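Local coordinates for protein tudor (Drosophila melanogaster, PDB 4Q5W), which is required during oogenesis for primordial germ cell formation and may act with Piwi proteins in piRNA metabolism, the part described here being an extended Tudor domain, at residues V139-E143 with V154-K159; T4-I8 with L19-E23; M52-Q56 with V90-L96. The contacts are given in a common frame with arbitrary orientation. Where two conformers were deposited one is given. Numbering follows the deposited sequence.

Interaction 1: residues V139-E143 with V154-K159; sequences VVAVE and VRLTTK
Two antiparallel strands from a β hairpin make this contact, with the backbones extended in 139-143 and 154-158, axes 4.4 Å apart at closest approach and N-to-C directions at 146°. Val154, second in strand 153-158, sets its CA 3.2 Å from Glu143 O in a CA-H...O contact, and its CG1 meets Val142 CG1 at 3.8 Å. Arg155 pairs with Glu143 in a hydrogen-bonded position, Arg155 N to Glu143 O 2.7 Å and Glu143 N to Arg155 O 3.0 Å. Their side chains, on the same face, end in a very short salt bridge, Glu143 OE2 to Arg155 NH1 2.4 Å, with the acid near the guanidinium plane; charged ends suit this more open side. Leu156 (m, t) forms a non-hydrogen-bonded pair with Val142 (t) on the opposite face, where Leu156 CD2 reaches Val142 CG2 at 3.9 Å and Val140 CG2 at 4.2 Å, branched aliphatics filling a buried layer. Thr157 returns to the Arg155 face opposite Ala141: Thr157 N to Ala141 O is 3.0 Å and Ala141 N to Thr157 O 2.7 Å, and their CB atoms stand 4.2 Å apart, alanine adding no further bulk. Thr158 forms a non-hydrogen-bonded pair with Val140 (CA-CA 4.6 Å), side chains diverging; its OG1 bonds Asp160 and the Leu164 backbone. Lys159 N still bonds Val139 O (2.9 Å), and Lys159 CB covers Val139 CG1 at 3.6 Å. In the five-stranded barrel, strand 139-144 has strand 5-11 along its other edge, strand 153-158 runs parallel to strand 108-112, and Ile166 of helix 166-182 packs on Val140 and Leu156.

Interaction 2: residues T4-I8 with L19-E23; sequences TKAII and LQFSE
Backbone hydrogen bonds set an antiparallel register in which Ala6 faces Phe21, Ile7 faces Gln20 and Ile8 faces Leu19; the short strand axes come within 4.5 Å, with directions at 151°. Ile7 and Gln20 form the hydrogen-bonded pair, Ile7 N to Gln20 O 3.0 Å and Gln20 N to Ile7 O 2.9 Å. A further bond, Ser22 N to Lys5 O at 3.1 Å, holds the chain as it enters a 3-10 turn. CA-H...O contacts fill the positions between: Ala6 CA to Gln20 O and Leu19 CA to Ile7 O, both 3.3 Å.

Apolar packing occupies the face of Ala6, Ile8, Leu19 and Phe21. Because alanine is small, Phe21 (chi1 m, chi2 90°) can lay its ring against it: Ala6 CB sits 4.2 Å from the ring centroid in a CH-pi contact, while Thr4 CG2 approaches the ring edge, 3.7 Å from Phe21 CE2. Leu19 CD2 touches Ala6 CB, and Leu19 CG touches Ile8 CG1, each at 3.7 Å.

Gln20 takes the other face, its NE2 bonding Asp83 O in the loop between strands 77-81 and 87-90 of the Tudor sheet. Such a first hairpin belongs to the OB-fold, staphylococcal nuclease-like barrel of extended Tudor domains.

Interaction 3: residues M52-Q56 with V90-L96; sequences MCVVQ and VDKLYEL
Val54 of the edge strand 52-56 is gripped by Tyr94 of the irregular segment 90-96 in a single antiparallel, hydrogen-bonded pair (CA-CA 4.9 Å), Val54 N to Tyr94 O 2.9 Å and Tyr94 N to Val54 O 2.8 Å. Leu93 (m, t) becomes a knob on one side: its CD2 drops between Cys53 SG (4.0 Å) and Val55 CG1 (3.6 Å), a cysteine and a beta-branched valine short enough to admit a leucine tip. Val55 CG1 is itself wedged against Val90 CG2 at 3.9 Å, a buried cluster suited to a barrel interior. This is how the Tudor, SH3-like fold curls round: the chain leaving strand 87-90, at one margin of the four-stranded sheet, swings across to strand 52-56 at the other. Alternation sends Val54 (t) the other way, its CB meeting Tyr94 CB at 4.1 Å and its CG2 Leu96 CD1 at 3.7 Å. The Tyr94 ring turns an edge to Val54 O and stacks edge-to-face with Phe63. Where the backbones part, water fills the gaps: one joins Gln56 N and Lys92 O (both 2.8 Å), another Met52 O (2.9 Å) and Leu96 N (3.0 Å). A third bridges side chains, Gln56 OE1 (2.8 Å) and Tyr94 OH (2.9 Å), while Gln56 NE2 bonds Leu61 O.

How the interactions relate
Along the chain the order is interaction 2, interaction 3, interaction 1, yet interactions 1 and 2 belong together in space. Their centres are 9 Å apart, and strands 5-11 and 139-144 are neighbours that close one barrel, through the probable hydrogen bonds Val142 N to Thr4 O (2.7 Å) and Val140 N to Ala6 O (2.9 Å). Interaction 3 closes the separate Tudor barrel, its centre 26 Å from interaction 2 and 33 Å from interaction 1. The Tudor unit is thus inserted between the early and late strands of the OB-like barrel, with helix 25-37 leading from one to the other: the two-lobed architecture of an extended Tudor domain.

Interaction 1: residues V139-E143 with V154-K159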
ATOM      1  N   VAL A 139       2.787  10.717  -4.757  1.00 12.30           N
ATOM      2  CA  VAL A 139       4.075  10.683  -5.466  1.00 11.74           C
ATOM      3  C   VAL A 139       5.176  11.316  -4.621  1.00 13.24           C
ATOM      4  O   VAL A 139       5.059  12.474  -4.226  1.00 15.01           O
ATOM      5  CB  VAL A 139       4.010  11.386  -6.834  1.00 17.26           C
ATOM      6  CG1 VAL A 139       5.212  10.999  -7.689  1.00 18.16           C
ATOM      7  CG2 VAL A 139       2.722  11.022  -7.551  1.00 18.67           C
ATOM      8  N   VAL A 140       6.237  10.549  -4.364  1.00 10.65           N
ATOM      9  CA  VAL A 140       7.301  10.932  -3.448  1.00 10.50           C
ATOM     10  C   VAL A 140       8.695  10.646  -3.985  1.00 14.94           C
ATOM     11  O   VAL A 140       8.917   9.696  -4.745  1.00 14.04           O
ATOM     12  CB  VAL A 140       7.183  10.204  -2.087  1.00 10.77           C
ATOM     13  CG1 VAL A 140       6.006  10.733  -1.294  1.00 11.55           C
ATOM     14  CG2 VAL A 140       7.061   8.681  -2.284  1.00 10.50           C
ATOM     15  N   ALA A 141       9.639  11.480  -3.576  1.00 14.08           N
ATOM     16  CA  ALA A 141      11.042  11.169  -3.755  1.00 12.07           C
ATOM     17  C   ALA A 141      11.494  10.356  -2.555  1.00 16.46           C
ATOM     18  O   ALA A 141      11.078  10.612  -1.422  1.00 14.88           O
ATOM     19  CB  ALA A 141      11.871  12.448  -3.901  1.00 12.85           C
ATOM     20  N   VAL A 142      12.335   9.360  -2.804  1.00 15.88           N
ATOM     21  CA  VAL A 142      12.738   8.443  -1.749  1.00 11.88           C
ATOM     22  C   VAL A 142      14.255   8.430  -1.581  1.00 16.72           C
ATOM     23  O   VAL A 142      14.994   8.254  -2.545  1.00 17.49           O
ATOM     24  CB  VAL A 142      12.265   6.996  -2.059  1.00 12.31           C
ATOM     25  CG1 VAL A 142      12.662   6.033  -0.930  1.00 12.38           C
ATOM     26  CG2 VAL A 142      10.777   6.970  -2.311  1.00 15.98           C
ATOM     27  N   GLU A 143      14.719   8.665  -0.363  1.00 14.25           N
ATOM     28  CA  GLU A 143      16.126   8.504  -0.025  0.70 18.79           C
ATOM     29  C   GLU A 143      16.266   7.433   1.054  1.00 19.13           C
ATOM     30  O   GLU A 143      15.512   7.443   2.027  1.00 22.62           O
ATOM     31  CB  GLU A 143      16.697   9.831   0.480  0.70 18.00           C
ATOM     32  CG  GLU A 143      18.045   9.716   1.167  0.70 23.87           C
ATOM     33  CD  GLU A 143      18.598  11.064   1.582  0.70 28.89           C
ATOM     34  OE1 GLU A 143      18.209  12.076   0.957  0.70 26.48           O
ATOM     35  OE2 GLU A 143      19.415  11.114   2.532  0.70 28.27           O
ATOM     36  N   VAL A 154      13.522   5.008   5.241  1.00 11.83           N
ATOM     37  CA  VAL A 154      13.656   5.983   4.163  1.00 18.63           C
ATOM     38  C   VAL A 154      13.213   7.373   4.588  1.00 16.61           C
ATOM     39  O   VAL A 154      12.498   7.533   5.587  1.00 19.95           O
ATOM     40  CB  VAL A 154      12.771   5.605   2.967  1.00 14.81           C
ATOM     41  CG1 VAL A 154      13.212   4.272   2.361  1.00 16.20           C
ATOM     42  CG2 VAL A 154      11.322   5.566   3.395  1.00 13.76           C
ATOM     43  N   ARG A 155      13.653   8.371   3.824  1.00 15.07           N
ATOM     44  CA  ARG A 155      13.146   9.733   3.936  1.00 14.01           C
ATOM     45  C   ARG A 155      12.293  10.027   2.721  1.00 14.30           C
ATOM     46  O   ARG A 155      12.726   9.791   1.595  1.00 20.36           O
ATOM     47  CB  ARG A 155      14.282  10.745   3.969  1.00 15.81           C
ATOM     48  CG  ARG A 155      15.036  10.802   5.269  1.00 23.35           C
ATOM     49  CD  ARG A 155      15.980  11.983   5.256  1.00 27.76           C
ATOM     50  NE  ARG A 155      17.083  11.761   6.174  1.00 40.24           N
ATOM     51  CZ  ARG A 155      18.201  11.134   5.831  1.00 47.07           C
ATOM     52  NH1 ARG A 155      18.354  10.687   4.593  1.00 45.21           N
ATOM     53  NH2 ARG A 155      19.167  10.958   6.722  1.00 53.81           N
ATOM     54  N   LEU A 156      11.090  10.544   2.941  1.00 13.59           N
ATOM     55  CA  LEU A 156      10.168  10.812   1.844  1.00 12.20           C
ATOM     56  C   LEU A 156       9.956  12.307   1.662  1.00 11.42           C
ATOM     57  O   LEU A 156       9.772  13.036   2.636  1.00 15.95           O
ATOM     58  CB  LEU A 156       8.817  10.145   2.114  1.00 13.66           C
ATOM     59  CG  LEU A 156       8.858   8.644   2.419  1.00 14.22           C
ATOM     60  CD1 LEU A 156       7.487   8.173   2.871  1.00 15.87           C
ATOM     61  CD2 LEU A 156       9.318   7.865   1.202  1.00 17.12           C
ATOM     62  N   THR A 157       9.988  12.761   0.415  1.00 13.20           N
ATOM     63  CA  THR A 157       9.754  14.160   0.070  0.50 16.60           C
ATOM     64  C   THR A 157       8.638  14.205  -0.982  1.00 19.56           C
ATOM     65  O   THR A 157       8.649  13.391  -1.899  1.00 16.45           O
ATOM     66  CB  THR A 157      11.045  14.784  -0.515  0.50 16.06           C
ATOM     67  OG1 THR A 157      12.143  14.559   0.382  0.50 13.13           O
ATOM     68  CG2 THR A 157      10.886  16.270  -0.734  0.50 12.31           C
ATOM     69  N   THR A 158       7.688  15.133  -0.864  1.00 13.74           N
ATOM     70  CA  THR A 158       6.635  15.201  -1.879  1.00 14.15           C
ATOM     71  C   THR A 158       7.272  15.511  -3.225  1.00 16.04           C
ATOM     72  O   THR A 158       8.140  16.374  -3.328  1.00 18.87           O
ATOM     73  CB  THR A 158       5.552  16.248  -1.559  1.00 16.79           C
ATOM     74  OG1 THR A 158       6.143  17.555  -1.501  1.00 17.86           O
ATOM     75  CG2 THR A 158       4.876  15.926  -0.233  1.00 17.91           C
ATOM     76  N   LYS A 159       6.875  14.763  -4.250  1.00 14.68           N
ATOM     77  CA  LYS A 159       7.461  14.920  -5.577  1.00 12.64           C
ATOM     78  C   LYS A 159       6.758  16.050  -6.313  1.00 19.46           C
ATOM     79  O   LYS A 159       6.140  15.841  -7.352  1.00 20.66           O
ATOM     80  CB  LYS A 159       7.371  13.611  -6.367  1.00 12.52           C
ATOM     81  CG  LYS A 159       8.322  13.569  -7.568  1.00 20.64           C
ATOM     82  CD  LYS A 159       9.762  13.624  -7.097  1.00 18.54           C
ATOM     83  CE  LYS A 159      10.739  13.711  -8.265  1.00 25.16           C
ATOM     84  NZ  LYS A 159      12.128  14.003  -7.786  1.00 27.79           N
TER

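Interaction 2: residues T4-I8 with L19-E23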
ATOM      1  N   THR A   4      15.319   8.798  -5.931  1.00 30.11           N
ATOM      2  CA  THR A   4      14.427   8.035  -6.802  1.00 24.28           C
ATOM      3  C   THR A   4      12.954   8.295  -6.479  1.00 22.48           C
ATOM      4  O   THR A   4      12.628   8.774  -5.397  1.00 25.58           O
ATOM      5  CB  THR A   4      14.728   6.526  -6.752  1.00 28.09           C
ATOM      6  OG1 THR A   4      14.208   5.900  -7.932  1.00 35.94           O
ATOM      7  CG2 THR A   4      14.116   5.869  -5.522  1.00 16.00           C
ATOM      8  N   LYS A   5      12.077   7.986  -7.431  1.00 17.13           N
ATOM      9  CA  LYS A   5      10.669   8.335  -7.327  1.00 15.33           C
ATOM     10  C   LYS A   5       9.824   7.096  -7.067  1.00 18.38           C
ATOM     11  O   LYS A   5      10.160   6.008  -7.531  1.00 15.82           O
ATOM     12  CB  LYS A   5      10.189   8.986  -8.630  1.00 17.90           C
ATOM     13  CG  LYS A   5       8.744   9.483  -8.557  1.00 23.39           C
ATOM     14  CD  LYS A   5       8.354  10.320  -9.760  1.00 25.49           C
ATOM     15  CE  LYS A   5       8.100   9.466 -10.992  1.00 29.62           C
ATOM     16  NZ  LYS A   5       7.704  10.307 -12.162  1.00 24.24           N
ATOM     17  N   ALA A   6       8.736   7.265  -6.325  1.00 13.34           N
ATOM     18  CA  ALA A   6       7.803   6.172  -6.090  1.00 11.08           C
ATOM     19  C   ALA A   6       6.411   6.722  -5.830  1.00 12.97           C
ATOM     20  O   ALA A   6       6.232   7.921  -5.600  1.00 13.34           O
ATOM     21  CB  ALA A   6       8.264   5.329  -4.911  1.00 10.86           C
ATOM     22  N   ILE A   7       5.420   5.841  -5.883  1.00 12.57           N
ATOM     23  CA  ILE A   7       4.054   6.204  -5.515  0.50 12.52           C
ATOM     24  C   ILE A   7       3.608   5.391  -4.308  1.00 14.26           C
ATOM     25  O   ILE A   7       3.701   4.160  -4.312  1.00 13.07           O
ATOM     26  CB  ILE A   7       3.068   5.929  -6.651  0.50 13.74           C
ATOM     27  CG1 ILE A   7       3.377   6.815  -7.857  0.50 16.57           C
ATOM     28  CG2 ILE A   7       1.631   6.153  -6.176  0.50 15.85           C
ATOM     29  CD1 ILE A   7       2.545   6.466  -9.072  0.50 20.83           C
ATOM     30  N   ILE A   8       3.135   6.071  -3.267  1.00 12.99           N
ATOM     31  CA  ILE A   8       2.627   5.367  -2.093  1.00 10.08           C
ATOM     32  C   ILE A   8       1.232   4.833  -2.378  1.00 11.14           C
ATOM     33  O   ILE A   8       0.325   5.587  -2.739  1.00 13.70           O
ATOM     34  CB  ILE A   8       2.658   6.270  -0.843  1.00  9.17           C
ATOM     35  CG1 ILE A   8       4.119   6.576  -0.503  1.00 15.12           C
ATOM     36  CG2 ILE A   8       1.960   5.598   0.343  1.00 12.24           C
ATOM     37  CD1 ILE A   8       4.314   7.570   0.629  1.00 17.19           C
ATOM     38  N   LEU A  19       5.098   1.082  -1.345  1.00 12.40           N
ATOM     39  CA  LEU A  19       5.420   2.000  -2.436  1.00 13.14           C
ATOM     40  C   LEU A  19       5.721   1.250  -3.712  1.00 12.73           C
ATOM     41  O   LEU A  19       6.375   0.212  -3.683  1.00 14.32           O
ATOM     42  CB  LEU A  19       6.690   2.819  -2.133  1.00 19.69           C
ATOM     43  CG  LEU A  19       6.674   3.914  -1.082  1.00 28.35           C
ATOM     44  CD1 LEU A  19       6.694   3.264   0.251  1.00 34.43           C
ATOM     45  CD2 LEU A  19       7.864   4.833  -1.231  1.00 28.31           C
ATOM     46  N   GLN A  20       5.302   1.813  -4.837  1.00 11.95           N
ATOM     47  CA  GLN A  20       5.694   1.277  -6.130  1.00 14.04           C
ATOM     48  C   GLN A  20       6.765   2.171  -6.727  1.00 14.98           C
ATOM     49  O   GLN A  20       6.502   3.322  -7.046  1.00 11.34           O
ATOM     50  CB  GLN A  20       4.487   1.210  -7.059  1.00 11.25           C
ATOM     51  CG  GLN A  20       3.395   0.285  -6.537  1.00 13.47           C
ATOM     52  CD  GLN A  20       2.180   0.289  -7.432  1.00 14.61           C
ATOM     53  OE1 GLN A  20       2.057   1.129  -8.327  1.00 12.60           O
ATOM     54  NE2 GLN A  20       1.286  -0.669  -7.218  1.00 14.19           N
ATOM     55  N   PHE A  21       7.980   1.647  -6.863  1.00 15.14           N
ATOM     56  CA  PHE A  21       9.080   2.438  -7.411  1.00 12.16           C
ATOM     57  C   PHE A  21       8.930   2.581  -8.917  1.00 13.96           C
ATOM     58  O   PHE A  21       8.420   1.676  -9.580  1.00 14.39           O
ATOM     59  CB  PHE A  21      10.421   1.834  -7.019  1.00 13.02           C
ATOM     60  CG  PHE A  21      10.771   2.087  -5.586  1.00 14.99           C
ATOM     61  CD1 PHE A  21      10.393   1.198  -4.602  1.00 13.61           C
ATOM     62  CD2 PHE A  21      11.448   3.242  -5.221  1.00 14.87           C
ATOM     63  CE1 PHE A  21      10.690   1.442  -3.270  1.00 14.84           C
ATOM     64  CE2 PHE A  21      11.756   3.491  -3.887  1.00 16.34           C
ATOM     65  CZ  PHE A  21      11.377   2.588  -2.917  1.00 17.02           C
ATOM     66  N   SER A  22       9.357   3.726  -9.447  1.00 12.75           N
ATOM     67  CA  SER A  22       9.041   4.092 -10.835  1.00 12.66           C
ATOM     68  C   SER A  22       9.536   3.097 -11.875  1.00 13.41           C
ATOM     69  O   SER A  22       8.942   2.983 -12.947  1.00 14.90           O
ATOM     70  CB  SER A  22       9.523   5.519 -11.170  1.00 13.36           C
ATOM     71  OG  SER A  22      10.938   5.608 -11.249  1.00 17.80           O
ATOM     72  N   GLU A  23      10.612   2.374 -11.558  1.00 15.17           N
ATOM     73  CA  GLU A  23      11.150   1.350 -12.462  1.00 18.48           C
ATOM     74  C   GLU A  23      10.089   0.320 -12.856  1.00 15.75           C
ATOM     75  O   GLU A  23      10.186  -0.298 -13.918  1.00 15.38           O
ATOM     76  CB  GLU A  23      12.341   0.620 -11.826  1.00 21.52           C
ATOM     77  CG  GLU A  23      11.930  -0.268 -10.653  1.00 23.56           C
ATOM     78  CD  GLU A  23      13.030  -1.196 -10.140  1.00 32.61           C
ATOM     79  OE1 GLU A  23      14.185  -1.110 -10.620  1.00 32.45           O
ATOM     80  OE2 GLU A  23      12.720  -2.016  -9.238  1.00 32.44           O
TER

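Interaction 3: residues M52-Q56 with V90-L96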
ATOM      1  N   MET A  52      -2.412 -17.774  -3.413  1.00 15.74           N
ATOM      2  CA  MET A  52      -2.369 -16.690  -4.378  1.00 14.89           C
ATOM      3  C   MET A  52      -3.524 -16.852  -5.352  1.00 17.77           C
ATOM      4  O   MET A  52      -3.837 -17.962  -5.771  1.00 22.25           O
ATOM      5  CB  MET A  52      -1.048 -16.709  -5.145  1.00 17.65           C
ATOM      6  CG  MET A  52       0.173 -16.867  -4.259  1.00 24.33           C
ATOM      7  SD  MET A  52       0.312 -15.541  -3.057  1.00 28.55           S
ATOM      8  CE  MET A  52       0.180 -14.132  -4.108  1.00 13.29           C
ATOM      9  N   CYS A  53      -4.157 -15.737  -5.702  1.00 14.34           N
ATOM     10  CA  CYS A  53      -5.336 -15.756  -6.558  1.00 12.61           C
ATOM     11  C   CYS A  53      -5.582 -14.355  -7.125  1.00 16.82           C
ATOM     12  O   CYS A  53      -4.705 -13.500  -7.064  1.00 17.06           O
ATOM     13  CB  CYS A  53      -6.552 -16.237  -5.769  1.00 12.49           C
ATOM     14  SG  CYS A  53      -6.836 -15.347  -4.223  1.00 21.01           S
ATOM     15  N   VAL A  54      -6.762 -14.138  -7.697  1.00 13.88           N
ATOM     16  CA  VAL A  54      -7.148 -12.826  -8.213  1.00 11.13           C
ATOM     17  C   VAL A  54      -8.523 -12.476  -7.665  1.00 14.01           C
ATOM     18  O   VAL A  54      -9.378 -13.354  -7.544  1.00 14.80           O
ATOM     19  CB  VAL A  54      -7.208 -12.820  -9.763  1.00 11.20           C
ATOM     20  CG1 VAL A  54      -7.788 -11.509 -10.285  1.00 13.05           C
ATOM     21  CG2 VAL A  54      -5.818 -13.031 -10.344  1.00 15.36           C
ATOM     22  N   VAL A  55      -8.748 -11.212  -7.312  1.00 12.59           N
ATOM     23  CA  VAL A  55     -10.083 -10.802  -6.886  1.00 16.02           C
ATOM     24  C   VAL A  55     -10.540  -9.553  -7.620  1.00 18.12           C
ATOM     25  O   VAL A  55      -9.718  -8.817  -8.171  1.00 16.18           O
ATOM     26  CB  VAL A  55     -10.144 -10.526  -5.366  1.00 17.44           C
ATOM     27  CG1 VAL A  55      -9.700 -11.753  -4.579  1.00 16.69           C
ATOM     28  CG2 VAL A  55      -9.281  -9.314  -5.005  1.00 18.06           C
ATOM     29  N   GLN A  56     -11.850  -9.316  -7.635  1.00 12.87           N
ATOM     30  CA  GLN A  56     -12.379  -8.029  -8.075  1.00 17.25           C
ATOM     31  C   GLN A  56     -12.464  -7.103  -6.869  1.00 18.73           C
ATOM     32  O   GLN A  56     -12.985  -7.491  -5.829  1.00 20.26           O
ATOM     33  CB  GLN A  56     -13.764  -8.187  -8.714  1.00 19.03           C
ATOM     34  CG  GLN A  56     -14.327  -6.899  -9.323  1.00 21.49           C
ATOM     35  CD  GLN A  56     -15.558  -7.145 -10.180  1.00 25.54           C
ATOM     36  OE1 GLN A  56     -16.302  -8.098  -9.954  1.00 27.64           O
ATOM     37  NE2 GLN A  56     -15.770  -6.292 -11.177  1.00 23.84           N
ATOM     38  N   VAL A  90     -13.781 -10.114   0.098  1.00 21.80           N
ATOM     39  CA  VAL A  90     -14.473 -10.534  -1.109  1.00 20.60           C
ATOM     40  C   VAL A  90     -15.212 -11.845  -0.856  1.00 19.35           C
ATOM     41  O   VAL A  90     -14.955 -12.538   0.137  1.00 20.88           O
ATOM     42  CB  VAL A  90     -13.486 -10.729  -2.272  1.00 18.23           C
ATOM     43  CG1 VAL A  90     -12.663  -9.460  -2.493  1.00 22.21           C
ATOM     44  CG2 VAL A  90     -12.569 -11.898  -1.982  1.00 19.26           C
ATOM     45  N   ASP A  91     -16.139 -12.184  -1.743  1.00 20.78           N
ATOM     46  CA  ASP A  91     -16.856 -13.442  -1.612  1.00 22.96           C
ATOM     47  C   ASP A  91     -16.649 -14.340  -2.824  1.00 20.02           C
ATOM     48  O   ASP A  91     -17.282 -15.387  -2.940  1.00 20.45           O
ATOM     49  CB  ASP A  91     -18.350 -13.213  -1.341  1.00 27.61           C
ATOM     50  CG  ASP A  91     -19.061 -12.530  -2.491  1.00 35.96           C
ATOM     51  OD1 ASP A  91     -18.387 -12.105  -3.450  1.00 35.76           O
ATOM     52  OD2 ASP A  91     -20.308 -12.417  -2.429  1.00 44.66           O
ATOM     53  N   LYS A  92     -15.756 -13.926  -3.710  1.00 19.08           N
ATOM     54  CA  LYS A  92     -15.445 -14.692  -4.912  1.00 21.81           C
ATOM     55  C   LYS A  92     -13.968 -14.579  -5.267  1.00 17.35           C
ATOM     56  O   LYS A  92     -13.389 -13.495  -5.234  1.00 17.23           O
ATOM     57  CB  LYS A  92     -16.298 -14.214  -6.085  1.00 22.63           C
ATOM     58  CG  LYS A  92     -16.109 -15.027  -7.351  1.00 22.90           C
ATOM     59  CD  LYS A  92     -17.012 -14.515  -8.456  1.00 29.28           C
ATOM     60  CE  LYS A  92     -16.924 -15.383  -9.698  1.00 32.38           C
ATOM     61  NZ  LYS A  92     -17.777 -14.855 -10.792  1.00 31.87           N
ATOM     62  N   LEU A  93     -13.365 -15.708  -5.617  1.00 15.39           N
ATOM     63  CA  LEU A  93     -11.949 -15.759  -5.948  1.00 14.23           C
ATOM     64  C   LEU A  93     -11.778 -16.287  -7.360  1.00 14.08           C
ATOM     65  O   LEU A  93     -12.555 -17.140  -7.806  1.00 14.94           O
ATOM     66  CB  LEU A  93     -11.220 -16.698  -4.988  1.00 18.48           C
ATOM     67  CG  LEU A  93     -11.295 -16.354  -3.500  1.00 18.12           C
ATOM     68  CD1 LEU A  93     -10.569 -17.405  -2.690  1.00 14.79           C
ATOM     69  CD2 LEU A  93     -10.728 -14.959  -3.225  1.00 15.01           C
ATOM     70  N   TYR A  94     -10.760 -15.788  -8.049  1.00 13.89           N
ATOM     71  CA  TYR A  94     -10.422 -16.283  -9.378  1.00 13.21           C
ATOM     72  C   TYR A  94      -9.015 -16.871  -9.344  1.00 16.87           C
ATOM     73  O   TYR A  94      -8.201 -16.502  -8.488  1.00 13.61           O
ATOM     74  CB  TYR A  94     -10.484 -15.157 -10.418  1.00 13.00           C
ATOM     75  CG  TYR A  94     -11.826 -14.482 -10.532  1.00 15.00           C
ATOM     76  CD1 TYR A  94     -12.165 -13.425  -9.691  1.00 14.76           C
ATOM     77  CD2 TYR A  94     -12.753 -14.890 -11.487  1.00 16.67           C
ATOM     78  CE1 TYR A  94     -13.387 -12.799  -9.795  1.00 15.94           C
ATOM     79  CE2 TYR A  94     -13.981 -14.270 -11.598  1.00 18.55           C
ATOM     80  CZ  TYR A  94     -14.290 -13.228 -10.746  1.00 18.33           C
ATOM     81  OH  TYR A  94     -15.507 -12.612 -10.848  1.00 20.16           O
ATOM     82  N   GLU A  95      -8.735 -17.786 -10.267  1.00 13.83           N
ATOM     83  CA  GLU A  95      -7.400 -18.361 -10.395  1.00 12.51           C
ATOM     84  C   GLU A  95      -6.424 -17.304 -10.897  1.00 13.00           C
ATOM     85  O   GLU A  95      -6.772 -16.475 -11.728  1.00 16.08           O
ATOM     86  CB  GLU A  95      -7.402 -19.541 -11.373  1.00 18.12           C
ATOM     87  CG  GLU A  95      -8.475 -20.586 -11.131  1.00 20.29           C
ATOM     88  CD  GLU A  95      -8.242 -21.427  -9.883  1.00 24.16           C
ATOM     89  OE1 GLU A  95      -7.211 -21.244  -9.206  1.00 23.69           O
ATOM     90  OE2 GLU A  95      -9.101 -22.282  -9.578  1.00 25.42           O
ATOM     91  N   LEU A  96      -5.200 -17.346 -10.395  1.00 14.38           N
ATOM     92  CA  LEU A  96      -4.137 -16.494 -10.922  1.00 15.03           C
ATOM     93  C   LEU A  96      -3.592 -17.096 -12.214  1.00 16.39           C
ATOM     94  O   LEU A  96      -3.101 -18.228 -12.213  1.00 15.72           O
ATOM     95  CB  LEU A  96      -3.013 -16.369  -9.902  1.00 14.41           C
ATOM     96  CG  LEU A  96      -1.829 -15.504 -10.348  1.00 12.69           C
ATOM     97  CD1 LEU A  96      -2.252 -14.045 -10.380  1.00 12.81           C
ATOM     98  CD2 LEU A  96      -0.649 -15.723  -9.426  1.00 18.70           C
TER
HETATM   99  O   HOH W   1      -4.595 -19.273  -8.223  1.00 21.31           O
HETATM  100  O   HOH W   2     -13.729 -10.970  -6.398  1.00 18.15           O
HETATM  101  O   HOH W   3     -16.098 -10.631  -8.820  1.00 24.95           O